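Local coordinates for VgrG protein (Vibrio cholerae, PDB 4DTH), which probably cross-links G-actin through its actin cross-linking toxin domain, which binds ATP and magnesium, at residues R71-L75 and G156-E160; G183-S187 and N226-Y230. All blocks are in the same frame, centred on the assembly; numbering follows the deposited sequence.

Contact 1 (R71-L75 and G156-E160). With SO4 (sulfate ion), chain G.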
loop_
_atom_site.group_PDB
_atom_site.type_symbol
_atom_site.label_atom_id
_atom_site.label_comp_id
_atom_site.label_asym_id
_atom_site.label_seq_id
_atom_site.Cartn_x
_atom_site.Cartn_y
_atom_site.Cartn_z
ATOM N N ARG A 71 -27.260 8.321 14.113
ATOM C CA ARG A 71 -28.409 7.909 13.317
ATOM C C ARG A 71 -29.353 9.109 13.216
ATOM O O ARG A 71 -29.776 9.613 14.261
ATOM C CB ARG A 71 -29.139 6.730 14.003
ATOM C CG ARG A 71 -30.363 6.194 13.246
ATOM C CD ARG A 71 -29.902 5.378 12.078
ATOM N NE ARG A 71 -30.959 4.812 11.239
ATOM C CZ ARG A 71 -30.679 4.097 10.155
ATOM N NH1 ARG A 71 -29.417 3.865 9.816
ATOM N NH2 ARG A 71 -31.654 3.609 9.403
ATOM N N PRO A 72 -29.679 9.603 11.996
ATOM C CA PRO A 72 -30.619 10.729 11.898
ATOM C C PRO A 72 -31.936 10.403 12.618
ATOM O O PRO A 72 -32.434 9.276 12.489
ATOM C CB PRO A 72 -30.822 10.895 10.389
ATOM C CG PRO A 72 -29.588 10.328 9.787
ATOM C CD PRO A 72 -29.261 9.149 10.655
ATOM N N PRO A 73 -32.464 11.330 13.454
ATOM C CA PRO A 73 -33.702 11.036 14.199
ATOM C C PRO A 73 -34.884 10.586 13.344
ATOM O O PRO A 73 -35.638 9.725 13.777
ATOM C CB PRO A 73 -33.990 12.347 14.944
ATOM C CG PRO A 73 -32.674 13.012 15.047
ATOM C CD PRO A 73 -31.968 12.686 13.767
ATOM N N SER A 74 -35.005 11.110 12.110
ATOM C CA SER A 74 -36.074 10.742 11.182
ATOM C C SER A 74 -35.944 9.312 10.629
ATOM O O SER A 74 -36.862 8.824 9.968
ATOM C CB SER A 74 -36.182 11.761 10.051
ATOM O OG SER A 74 -35.098 11.645 9.145
ATOM N N LEU A 75 -34.812 8.647 10.909
ATOM C CA LEU A 75 -34.525 7.287 10.479
ATOM C C LEU A 75 -34.355 6.314 11.651
ATOM O O LEU A 75 -33.862 5.200 11.459
ATOM C CB LEU A 75 -33.303 7.267 9.530
ATOM C CG LEU A 75 -33.480 7.987 8.182
ATOM C CD1 LEU A 75 -32.220 7.868 7.343
ATOM C CD2 LEU A 75 -34.672 7.424 7.373
ATOM N N GLY A 156 -22.840 11.576 5.985
ATOM C CA GLY A 156 -23.739 10.737 6.774
ATOM C C GLY A 156 -24.440 11.379 7.958
ATOM O O GLY A 156 -24.918 10.664 8.846
ATOM N N ILE A 157 -24.531 12.722 7.982
ATOM C CA ILE A 157 -25.215 13.441 9.068
ATOM C C ILE A 157 -26.717 13.593 8.758
ATOM O O ILE A 157 -27.549 13.356 9.633
ATOM C CB ILE A 157 -24.510 14.788 9.423
ATOM C CG1 ILE A 157 -23.069 14.525 9.954
ATOM C CG2 ILE A 157 -25.342 15.626 10.432
ATOM C CD1 ILE A 157 -22.121 15.741 9.967
ATOM N N SER A 158 -27.055 13.968 7.513
ATOM C CA SER A 158 -28.445 14.166 7.097
ATOM C C SER A 158 -29.139 12.858 6.720
ATOM O O SER A 158 -28.495 11.955 6.178
ATOM C CB SER A 158 -28.513 15.132 5.920
ATOM O OG SER A 158 -27.996 16.399 6.289
ATOM N N ALA A 159 -30.469 12.792 6.938
ATOM C CA ALA A 159 -31.245 11.608 6.568
ATOM C C ALA A 159 -31.317 11.456 5.044
ATOM O O ALA A 159 -31.336 10.329 4.545
ATOM C CB ALA A 159 -32.643 11.690 7.149
ATOM N N GLU A 160 -31.346 12.579 4.309
ATOM C CA GLU A 160 -31.423 12.565 2.843
ATOM C C GLU A 160 -30.147 13.050 2.178
ATOM O O GLU A 160 -29.444 13.900 2.730
ATOM C CB GLU A 160 -32.588 13.429 2.357
ATOM C CG GLU A 160 -33.949 12.902 2.778
ATOM C CD GLU A 160 -35.130 13.785 2.423
ATOM O OE1 GLU A 160 -35.037 14.567 1.449
ATOM O OE2 GLU A 160 -36.166 13.674 3.116
HETATM S S SO4 G . -24.055 15.382 5.249
HETATM O O1 SO4 G . -24.718 16.676 5.498
HETATM O O2 SO4 G . -23.269 15.484 3.995
HETATM O O3 SO4 G . -23.165 15.073 6.378
HETATM O O4 SO4 G . -25.083 14.321 5.154
#
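Ala-159 provides the small apolar group on which three residues of 71-75 converge. The CB of Pro-72 lies 3.8 Å from the CB of Ala-159, and CD1 of Leu-75 approaches that methyl to 3.9 Å. With CG anti to its carbonyl carbon (chi1 -65°), Leu-75 also extends CD1 to the carbonyl O of Ala-159. The Pro-72 ring rests against the chain of 156-160, its CG 3.7 Å from the carbonyl O of Ile-157. Ser-74 contributes a close polar-to-methyl approach, OG to the CB of Ala-159 at 3.2 Å.

Hydrogen bonds lie within 71-75 or leave the two segments. Arg-71 closes its own loop, NE donating to the carbonyl O of Leu-75 at 2.9 Å, in the guanidinium plane. On 156-160, backbone NH groups bind a sulfate probably taken from the crystallisation liquor, Ser-158 N to O4 at 3.1 Å and Ile-157 N to O3 at 3.2 Å.

The carbonyl O of His-127 accepts from Arg-71 NH1, and its NE2 bonds to the carbonyl O of Ser-158. The loop between strands 56-68 and 85-97 thus meets that between strands 150-153 and 173-180 by van der Waals contact, their polar link being indirect, through one residue.

Contact 2 (G183-S187 and N226-Y230)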
loop_
_atom_site.group_PDB
_atom_site.type_symbol
_atom_site.label_atom_id
_atom_site.label_comp_id
_atom_site.label_asym_id
_atom_site.label_seq_id
_atom_site.Cartn_x
_atom_site.Cartn_y
_atom_site.Cartn_z
ATOM N N GLY A 183 15.230 -8.525 -9.077
ATOM C CA GLY A 183 15.165 -7.661 -10.251
ATOM C C GLY A 183 15.463 -6.200 -9.989
ATOM O O GLY A 183 15.809 -5.470 -10.921
ATOM N N PHE A 184 15.297 -5.746 -8.732
ATOM C CA PHE A 184 15.506 -4.335 -8.389
ATOM C C PHE A 184 16.967 -3.915 -8.558
ATOM O O PHE A 184 17.830 -4.342 -7.795
ATOM C CB PHE A 184 14.985 -4.004 -6.985
ATOM C CG PHE A 184 14.553 -2.564 -6.846
ATOM C CD1 PHE A 184 15.488 -1.534 -6.850
ATOM C CD2 PHE A 184 13.210 -2.236 -6.685
ATOM C CE1 PHE A 184 15.085 -0.201 -6.732
ATOM C CE2 PHE A 184 12.810 -0.905 -6.571
ATOM C CZ PHE A 184 13.747 0.104 -6.586
ATOM N N GLY A 185 17.195 -3.066 -9.554
ATOM C CA GLY A 185 18.514 -2.573 -9.932
ATOM C C GLY A 185 18.968 -3.112 -11.277
ATOM O O GLY A 185 19.948 -2.616 -11.839
ATOM N N THR A 186 18.254 -4.132 -11.816
ATOM C CA THR A 186 18.614 -4.732 -13.114
ATOM C C THR A 186 18.086 -3.933 -14.312
ATOM O O THR A 186 18.555 -4.155 -15.432
ATOM C CB THR A 186 18.212 -6.217 -13.205
ATOM O OG1 THR A 186 16.784 -6.318 -13.259
ATOM C CG2 THR A 186 18.793 -7.073 -12.077
ATOM N N SER A 187 17.079 -3.041 -14.095
ATOM C CA SER A 187 16.448 -2.202 -15.135
ATOM C C SER A 187 15.905 -3.047 -16.321
ATOM O O SER A 187 15.745 -2.523 -17.426
ATOM C CB SER A 187 17.435 -1.154 -15.664
ATOM O OG SER A 187 18.324 -0.641 -14.684
ATOM N N ASN A 226 23.199 -5.241 -6.132
ATOM C CA ASN A 226 21.810 -4.797 -6.255
ATOM C C ASN A 226 21.151 -4.694 -4.884
ATOM O O ASN A 226 20.506 -3.678 -4.599
ATOM C CB ASN A 226 21.014 -5.747 -7.165
ATOM C CG ASN A 226 21.308 -5.569 -8.638
ATOM O OD1 ASN A 226 21.479 -4.466 -9.136
ATOM N ND2 ASN A 226 21.329 -6.644 -9.387
ATOM N N VAL A 227 21.327 -5.726 -4.030
ATOM C CA VAL A 227 20.762 -5.736 -2.674
ATOM C C VAL A 227 21.365 -4.582 -1.869
ATOM O O VAL A 227 20.629 -3.861 -1.190
ATOM C CB VAL A 227 20.901 -7.099 -1.946
ATOM C CG1 VAL A 227 20.442 -6.997 -0.488
ATOM C CG2 VAL A 227 20.108 -8.188 -2.671
ATOM N N PHE A 228 22.689 -4.389 -1.978
ATOM C CA PHE A 228 23.368 -3.301 -1.272
ATOM C C PHE A 228 22.798 -1.949 -1.679
ATOM O O PHE A 228 22.496 -1.153 -0.801
ATOM C CB PHE A 228 24.882 -3.338 -1.531
ATOM C CG PHE A 228 25.630 -2.154 -0.960
ATOM C CD1 PHE A 228 26.059 -2.154 0.363
ATOM C CD2 PHE A 228 25.938 -1.056 -1.755
ATOM C CE1 PHE A 228 26.789 -1.078 0.878
ATOM C CE2 PHE A 228 26.681 0.015 -1.239
ATOM C CZ PHE A 228 27.083 -0.002 0.076
ATOM N N ALA A 229 22.656 -1.681 -2.995
ATOM C CA ALA A 229 22.119 -0.395 -3.450
ATOM C C ALA A 229 20.687 -0.160 -2.963
ATOM O O ALA A 229 20.365 0.952 -2.541
ATOM C CB ALA A 229 22.178 -0.295 -4.957
ATOM N N TYR A 230 19.848 -1.206 -2.996
ATOM C CA TYR A 230 18.455 -1.133 -2.562
ATOM C C TYR A 230 18.375 -0.811 -1.065
ATOM O O TYR A 230 17.737 0.180 -0.685
ATOM C CB TYR A 230 17.730 -2.455 -2.892
ATOM C CG TYR A 230 16.290 -2.489 -2.424
ATOM C CD1 TYR A 230 15.302 -1.761 -3.086
ATOM C CD2 TYR A 230 15.921 -3.207 -1.292
ATOM C CE1 TYR A 230 13.981 -1.771 -2.647
ATOM C CE2 TYR A 230 14.599 -3.238 -0.852
ATOM C CZ TYR A 230 13.633 -2.515 -1.532
ATOM O OH TYR A 230 12.339 -2.523 -1.084
HETATM O O HOH W 1 19.248 -2.428 -6.448
#
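The carbonyl O of Gly-183 accepts two bonds from Thr-186, one from OG1 at 2.7 Å and one from the backbone N at 2.9 Å. The latter closes a type II beta turn, and the hydroxyl, placed between the backbone N and the carbonyl carbon (chi1 69°), reaches back across it. The turn presents Phe-184 and Gly-185 to helix 221-245.

A water bridges the segments. It donates to the carbonyl O of Phe-184 at 2.7 Å and also to the carbonyl O of Asn-226. Beside it, the CB of Asn-226 packs against the same Phe-184 oxygen, and the amide meets the turn through both its ends: OD1 is 3.6 Å from the carbonyl C of Gly-185, and ND2 meets the CG2 methyl of Thr-186.

One helical turn on, Tyr-230 directs the edge of its ring at the face of Phe-184, an edge-to-face pair with centroids 5.0 Å apart and planes at 57°. CD1 of Tyr-230 sits over the centre of the Phe-184 ring, which also meets Tyr-201 and Phe-350. Lys-206 and Glu-196 bind the backbone O and N of Gly-185, joining the turn to the two helices that carry them.

The water satisfies the Phe-184 carbonyl and gives the Asn-226 carbonyl, already bonded by Tyr-230 N, a second donor, so this buried join depends on ring packing and one water.

Overall arrangement
Contacts 1 and 2 lie on opposite sides of the chain's centre, their own centres 54 Å apart and their nearest atoms about 39 Å apart, so they do not touch. They follow one another along the sequence, both within the actin cross-linking domain. Contact 1 is peripheral, its centre about 34 Å from the chain centre, and joins two surface loops. Contact 2, about 21 Å from that centre, joins the loop after strand 173-180 to helix 221-245. It is nearer the middle of the chain but does not reach the nucleotide: the side chain of Tyr-230 is about 13 Å from ATP. Strand 173-180 itself carries Gln-174, a magnesium ligand.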